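Local structure of metallophosphoesterase (Sphaerobacter thermophilus, 3RQZ) at residues L16-A21 / V218-A223; P154-E159 / Y184-G189. The protein binds zinc ions at a two-metal site and probably acts as a phosphatase of the YfcE family, within the calcineurin-like metallophosphoesterase superfamily. All coordinates share one frame; numbering follows the deposited sequence.

Contact 1 (L16-A21 / V218-A223); sequences LVALEA and VEYRIA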
loop_
_atom_site.group_PDB
_atom_site.type_symbol
_atom_site.label_atom_id
_atom_site.label_comp_id
_atom_site.label_asym_id
_atom_site.label_seq_id
_atom_site.Cartn_x
_atom_site.Cartn_y
_atom_site.Cartn_z
ATOM N N LEU A 16 7.549 10.395 0.689
ATOM C CA LEU A 16 7.787 10.727 2.101
ATOM C C LEU A 16 6.824 11.802 2.574
ATOM O O LEU A 16 6.296 11.717 3.678
ATOM C CB LEU A 16 9.248 11.198 2.321
ATOM C CG LEU A 16 9.665 11.633 3.750
ATOM C CD1 LEU A 16 9.464 10.520 4.755
ATOM C CD2 LEU A 16 11.096 12.108 3.771
ATOM N N VAL A 17 6.559 12.785 1.721
ATOM C CA VAL A 17 5.668 13.876 2.101
ATOM C C VAL A 17 4.258 13.282 2.372
ATOM O O VAL A 17 3.632 13.622 3.367
ATOM C CB VAL A 17 5.626 14.963 1.030
ATOM C CG1 VAL A 17 4.645 16.082 1.384
ATOM C CG2 VAL A 17 7.056 15.535 0.824
ATOM N N ALA A 18 3.782 12.405 1.488
ATOM C CA ALA A 18 2.466 11.810 1.661
ATOM C C ALA A 18 2.463 10.894 2.899
ATOM O O ALA A 18 1.511 10.899 3.661
ATOM C CB ALA A 18 2.044 11.019 0.396
ATOM N N LEU A 19 3.537 10.134 3.104
ATOM C CA LEU A 19 3.638 9.295 4.304
ATOM C C LEU A 19 3.606 10.121 5.616
ATOM O O LEU A 19 2.890 9.782 6.557
ATOM C CB LEU A 19 4.882 8.385 4.245
ATOM C CG LEU A 19 5.049 7.395 5.402
ATOM C CD1 LEU A 19 3.799 6.487 5.584
ATOM C CD2 LEU A 19 6.313 6.523 5.196
ATOM N N GLU A 20 4.360 11.213 5.673
ATOM C CA GLU A 20 4.336 12.079 6.872
ATOM C C GLU A 20 2.957 12.708 7.093
ATOM O O GLU A 20 2.530 12.874 8.226
ATOM C CB GLU A 20 5.415 13.168 6.798
ATOM C CG GLU A 20 6.837 12.592 6.848
ATOM C CD GLU A 20 7.891 13.666 6.672
ATOM O OE1 GLU A 20 7.799 14.464 5.702
ATOM O OE2 GLU A 20 8.814 13.724 7.507
ATOM N N ALA A 21 2.268 13.044 6.006
ATOM C CA ALA A 21 0.930 13.621 6.084
ATOM C C ALA A 21 -0.010 12.566 6.669
ATOM O O ALA A 21 -0.839 12.879 7.554
ATOM C CB ALA A 21 0.443 14.082 4.701
ATOM N N VAL A 218 -6.223 12.083 2.965
ATOM C CA VAL A 218 -5.602 13.285 3.487
ATOM C C VAL A 218 -4.818 14.004 2.404
ATOM O O VAL A 218 -4.019 13.391 1.679
ATOM C CB VAL A 218 -4.747 13.018 4.764
ATOM C CG1 VAL A 218 -3.597 12.009 4.492
ATOM C CG2 VAL A 218 -4.253 14.357 5.405
ATOM N N GLU A 219 -5.056 15.309 2.313
ATOM C CA GLU A 219 -4.287 16.170 1.414
ATOM C C GLU A 219 -2.851 16.200 1.891
ATOM O O GLU A 219 -2.592 16.117 3.105
ATOM C CB GLU A 219 -4.843 17.585 1.422
ATOM C CG GLU A 219 -6.130 17.697 0.715
ATOM C CD GLU A 219 -6.499 19.154 0.426
ATOM O OE1 GLU A 219 -6.190 20.031 1.260
ATOM O OE2 GLU A 219 -7.072 19.416 -0.648
ATOM N N TYR A 220 -1.911 16.300 0.955
ATOM C CA TYR A 220 -0.508 16.447 1.327
ATOM C C TYR A 220 0.110 17.410 0.333
ATOM O O TYR A 220 -0.547 17.781 -0.639
ATOM C CB TYR A 220 0.221 15.091 1.358
ATOM C CG TYR A 220 0.433 14.443 -0.004
ATOM C CD1 TYR A 220 -0.540 13.626 -0.571
ATOM C CD2 TYR A 220 1.630 14.645 -0.723
ATOM C CE1 TYR A 220 -0.336 13.009 -1.829
ATOM C CE2 TYR A 220 1.839 14.038 -1.987
ATOM C CZ TYR A 220 0.856 13.232 -2.524
ATOM O OH TYR A 220 1.075 12.651 -3.747
ATOM N N ARG A 221 1.342 17.842 0.578
ATOM C CA ARG A 221 1.934 18.845 -0.290
ATOM C C ARG A 221 2.540 18.188 -1.529
ATOM O O ARG A 221 3.743 17.929 -1.586
ATOM C CB ARG A 221 2.944 19.707 0.475
ATOM C CG ARG A 221 2.298 20.653 1.504
ATOM C CD ARG A 221 3.326 21.644 2.115
ATOM N NE ARG A 221 4.376 20.960 2.886
ATOM C CZ ARG A 221 4.213 20.463 4.116
ATOM N NH1 ARG A 221 3.042 20.583 4.735
ATOM N NH2 ARG A 221 5.215 19.837 4.738
ATOM N N ILE A 222 1.686 17.931 -2.521
ATOM C CA ILE A 222 2.083 17.306 -3.780
ATOM C C ILE A 222 3.213 18.080 -4.459
ATOM O O ILE A 222 4.143 17.470 -4.983
ATOM C CB ILE A 222 0.868 17.180 -4.754
ATOM C CG1 ILE A 222 -0.155 16.176 -4.207
ATOM C CG2 ILE A 222 1.323 16.743 -6.159
ATOM C CD1 ILE A 222 -1.508 16.280 -4.899
ATOM N N ALA A 223 3.138 19.416 -4.414
ATOM C CA ALA A 223 4.176 20.288 -4.970
ATOM C C ALA A 223 5.563 19.936 -4.441
ATOM O O ALA A 223 6.550 20.007 -5.180
ATOM C CB ALA A 223 3.871 21.761 -4.669
#

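Contact 2 (P154-E159 / Y184-G189); sequences PLYIRE and YIINPG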
loop_
_atom_site.group_PDB
_atom_site.type_symbol
_atom_site.label_atom_id
_atom_site.label_comp_id
_atom_site.label_asym_id
_atom_site.label_seq_id
_atom_site.Cartn_x
_atom_site.Cartn_y
_atom_site.Cartn_z
ATOM N N PRO A 154 -8.743 2.474 -2.845
ATOM C CA PRO A 154 -9.377 1.817 -1.712
ATOM C C PRO A 154 -10.623 1.046 -2.153
ATOM O O PRO A 154 -11.288 1.426 -3.122
ATOM C CB PRO A 154 -9.702 2.974 -0.742
ATOM C CG PRO A 154 -9.807 4.170 -1.614
ATOM C CD PRO A 154 -8.824 3.945 -2.756
ATOM N N LEU A 155 -10.929 -0.037 -1.442
ATOM C CA LEU A 155 -11.916 -1.008 -1.892
ATOM C C LEU A 155 -12.344 -1.868 -0.706
ATOM O O LEU A 155 -11.544 -2.121 0.207
ATOM C CB LEU A 155 -11.286 -1.924 -2.971
ATOM C CG LEU A 155 -12.087 -3.103 -3.535
ATOM C CD1 LEU A 155 -11.886 -3.271 -5.054
ATOM C CD2 LEU A 155 -11.754 -4.429 -2.822
ATOM N N TYR A 156 -13.604 -2.308 -0.722
ATOM C CA TYR A 156 -14.036 -3.404 0.115
ATOM C C TYR A 156 -15.107 -4.230 -0.602
ATOM O O TYR A 156 -15.938 -3.699 -1.350
ATOM C CB TYR A 156 -14.510 -2.937 1.514
ATOM C CG TYR A 156 -15.743 -2.045 1.558
ATOM C CD1 TYR A 156 -15.613 -0.652 1.588
ATOM C CD2 TYR A 156 -17.032 -2.595 1.595
ATOM C CE1 TYR A 156 -16.733 0.171 1.623
ATOM C CE2 TYR A 156 -18.173 -1.784 1.656
ATOM C CZ TYR A 156 -18.010 -0.402 1.674
ATOM O OH TYR A 156 -19.101 0.414 1.716
ATOM N N ILE A 157 -15.069 -5.537 -0.384
ATOM C CA ILE A 157 -16.141 -6.418 -0.890
ATOM C C ILE A 157 -16.370 -7.538 0.129
ATOM O O ILE A 157 -15.411 -8.044 0.686
ATOM C CB ILE A 157 -15.779 -6.982 -2.290
ATOM C CG1 ILE A 157 -16.970 -7.712 -2.917
ATOM C CG2 ILE A 157 -14.482 -7.870 -2.223
ATOM C CD1 ILE A 157 -16.787 -7.958 -4.449
ATOM N N ARG A 158 -17.634 -7.870 0.409
ATOM C CA ARG A 158 -17.957 -9.047 1.228
ATOM C C ARG A 158 -18.001 -10.341 0.384
ATOM O O ARG A 158 -18.185 -10.310 -0.833
ATOM C CB ARG A 158 -19.254 -8.848 2.032
ATOM C CG ARG A 158 -19.385 -9.803 3.224
ATOM C CD ARG A 158 -20.409 -9.354 4.253
ATOM N NE ARG A 158 -21.530 -8.680 3.623
ATOM C CZ ARG A 158 -22.761 -9.165 3.555
ATOM N NH1 ARG A 158 -23.709 -8.464 2.935
ATOM N NH2 ARG A 158 -23.057 -10.340 4.124
ATOM N N GLU A 159 -17.810 -11.472 1.046
ATOM C CA GLU A 159 -17.736 -12.764 0.360
ATOM C C GLU A 159 -19.016 -13.091 -0.417
ATOM O O GLU A 159 -18.947 -13.501 -1.580
ATOM C CB GLU A 159 -17.394 -13.862 1.365
ATOM C CG GLU A 159 -17.285 -15.259 0.785
ATOM C CD GLU A 159 -16.875 -16.305 1.826
ATOM O OE1 GLU A 159 -17.331 -16.217 2.993
ATOM O OE2 GLU A 159 -16.103 -17.223 1.486
ATOM N N TYR A 184 -14.375 -10.441 4.436
ATOM C CA TYR A 184 -14.139 -9.234 3.621
ATOM C C TYR A 184 -12.754 -9.235 3.008
ATOM O O TYR A 184 -11.801 -9.707 3.647
ATOM C CB TYR A 184 -14.252 -7.959 4.479
ATOM C CG TYR A 184 -15.673 -7.525 4.705
ATOM C CD1 TYR A 184 -16.333 -6.738 3.771
ATOM C CD2 TYR A 184 -16.373 -7.931 5.853
ATOM C CE1 TYR A 184 -17.678 -6.355 3.979
ATOM C CE2 TYR A 184 -17.690 -7.570 6.051
ATOM C CZ TYR A 184 -18.321 -6.770 5.116
ATOM O OH TYR A 184 -19.619 -6.398 5.325
ATOM N N ILE A 185 -12.640 -8.663 1.802
ATOM C CA ILE A 185 -11.332 -8.296 1.219
ATOM C C ILE A 185 -11.377 -6.773 1.247
ATOM O O ILE A 185 -12.370 -6.199 0.816
ATOM C CB ILE A 185 -11.162 -8.856 -0.228
ATOM C CG1 ILE A 185 -11.004 -10.388 -0.221
ATOM C CG2 ILE A 185 -9.972 -8.196 -0.950
ATOM C CD1 ILE A 185 -10.966 -11.027 -1.634
ATOM N N ILE A 186 -10.327 -6.137 1.774
ATOM C CA ILE A 186 -10.289 -4.706 2.084
ATOM C C ILE A 186 -8.964 -4.147 1.616
ATOM O O ILE A 186 -7.929 -4.734 1.918
ATOM C CB ILE A 186 -10.339 -4.468 3.649
ATOM C CG1 ILE A 186 -11.613 -5.042 4.293
ATOM C CG2 ILE A 186 -10.172 -2.977 4.010
ATOM C CD1 ILE A 186 -12.824 -4.424 3.797
ATOM N N ASN A 187 -9.001 -3.010 0.896
ATOM C CA ASN A 187 -7.818 -2.326 0.363
ATOM C C ASN A 187 -7.814 -0.892 0.922
ATOM O O ASN A 187 -8.804 -0.162 0.783
ATOM C CB ASN A 187 -7.869 -2.327 -1.203
ATOM C CG ASN A 187 -6.568 -1.883 -1.860
ATOM O OD1 ASN A 187 -5.880 -0.959 -1.380
ATOM N ND2 ASN A 187 -6.245 -2.503 -3.014
ATOM N N PRO A 188 -6.727 -0.491 1.610
ATOM C CA PRO A 188 -6.649 0.870 2.155
ATOM C C PRO A 188 -6.335 1.959 1.113
ATOM O O PRO A 188 -6.239 3.144 1.480
ATOM C CB PRO A 188 -5.493 0.758 3.148
ATOM C CG PRO A 188 -4.551 -0.230 2.457
ATOM C CD PRO A 188 -5.528 -1.282 1.950
ATOM N N GLY A 189 -6.177 1.572 -0.157
ATOM C CA GLY A 189 -5.733 2.519 -1.213
ATOM C C GLY A 189 -4.229 2.762 -1.079
ATOM O O GLY A 189 -3.544 2.061 -0.317
#

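Contact 1 (L16-A21 / V218-A223)
V17 sends its CG1 methyl across to the backbone of the other segment, where it lies 3.6 Å from R221 O. With chi1 at 177°, CG1 is anti to the backbone N of V17, and from there it also reaches the edge of the Y220 ring, near the ring plane, at 3.9 Å from CD2. The next residue, A18, puts its CB almost exactly over the centre of that ring: 3.6 Å from the centroid and 1° off the ring normal, a CH-pi contact. I222 CG1 lies against the opposite face, offset toward the rim, so the ring is held between helix 16-26 and I222, two residues further on in its own segment. The Y220 hydroxyl is hydrogen-bonded outside the segments, to N15 ND2, while N15 OD1 accepts from A18 N. The contact thus joins the first helix of the calcineurin-like domain, 16-26, which follows strand 6-9 and the zinc ligands D11 and H13 in the loop after it, to the link between strand 212-218 and helix 222-232. In that link R221 is the centre of an inverse gamma turn and the N-cap residue of the helix. An alanine at Y220 would probably open a gap beneath A18 CB and leave N15 ND2 without its hydroxyl partner. Farther along the helix, A21 CB meets Y220 CB at 3.5 Å and lies 4.0 Å from E219 O. At the strand end of the link, V218 CG1 approaches A21 O at 4.2 Å, while the V218 backbone remains bonded to A201 of the neighbouring strand.

Contact 2 (P154-E159 / Y184-G189)
L155 and N187 exchange two backbone hydrogen bonds, and I157 and I185 exchange two more, which fixes strands 154-158 and 184-188 as an antiparallel pair. The shortest runs from N187 N to L155 O, 2.8 Å, with an N-H...O angle of 170°. Between these hydrogen-bonded pairs lies the non-hydrogen-bonded pair Y156 and I186; R158 and Y184 form the next such pair. N187 OD1 turns back to accept from G189 N at 2.8 Å, an Asx turn over N187-G189. At G189, phi is positive, and a side chain would run into the P154 ring, so both the backbone and the packing favour glycine.

Packing differs on the two faces. On the face of L155, I157, I185 and N187, the two isoleucines lie side by side, with I157 CG2 at 4.0 Å from I185 CB. On the other face the R158 side chain crosses Y184 obliquely. R158 CG is anti to the backbone N (chi1 -161°), which places it over the Y184 ring, offset toward the rim and 3.9 Å from the centroid. The guanidinium plane is turned 44° from the ring, and its NH2 makes a salt bridge to D160. Beside them, the Y156 hydroxyl bonds to E175 OE2, and the side chains of Y156, Y184 and I186 touch L177 of strand 176-178.

Strand 154-158 is the outermost strand of its five-stranded sheet, while 184-188 also bonds to 145-147 through C146. The chemistry therefore divides: backbone bonds set the register, aliphatic contacts lie on the isoleucine face and an arginine-on-tyrosine CH-pi contact on the other. The buried N187 side chain is about 5 Å from that of zinc ligand D11, and its OD1 is held by the Asx turn, which is consistent with a second-shell place beside the metal site.

Contacts 1 and 2 do not touch: their centres are 23 Å apart and their nearest atoms about 9 Å. Along the chain the order is 16-21, 154-159, 184-189, 218-223, so contact 2 forms wholly within the span that contact 1 closes. Strands 154-158 and 184-188 belong to the five-stranded sheet, whereas strand 212-218 belongs to the six-stranded one. The sheets meet where I186 touches F215 and P154 touches R217, consistent with the two-sheet core of calcineurin-like phosphoesterases. Contact 1 packs helix 16-26 against the link from strand 212-218 to helix 222-232, at the surface. Contact 2 lies closer to the zinc site, the N187 side chain being about 9 Å from a zinc ion against about 13 Å for A18.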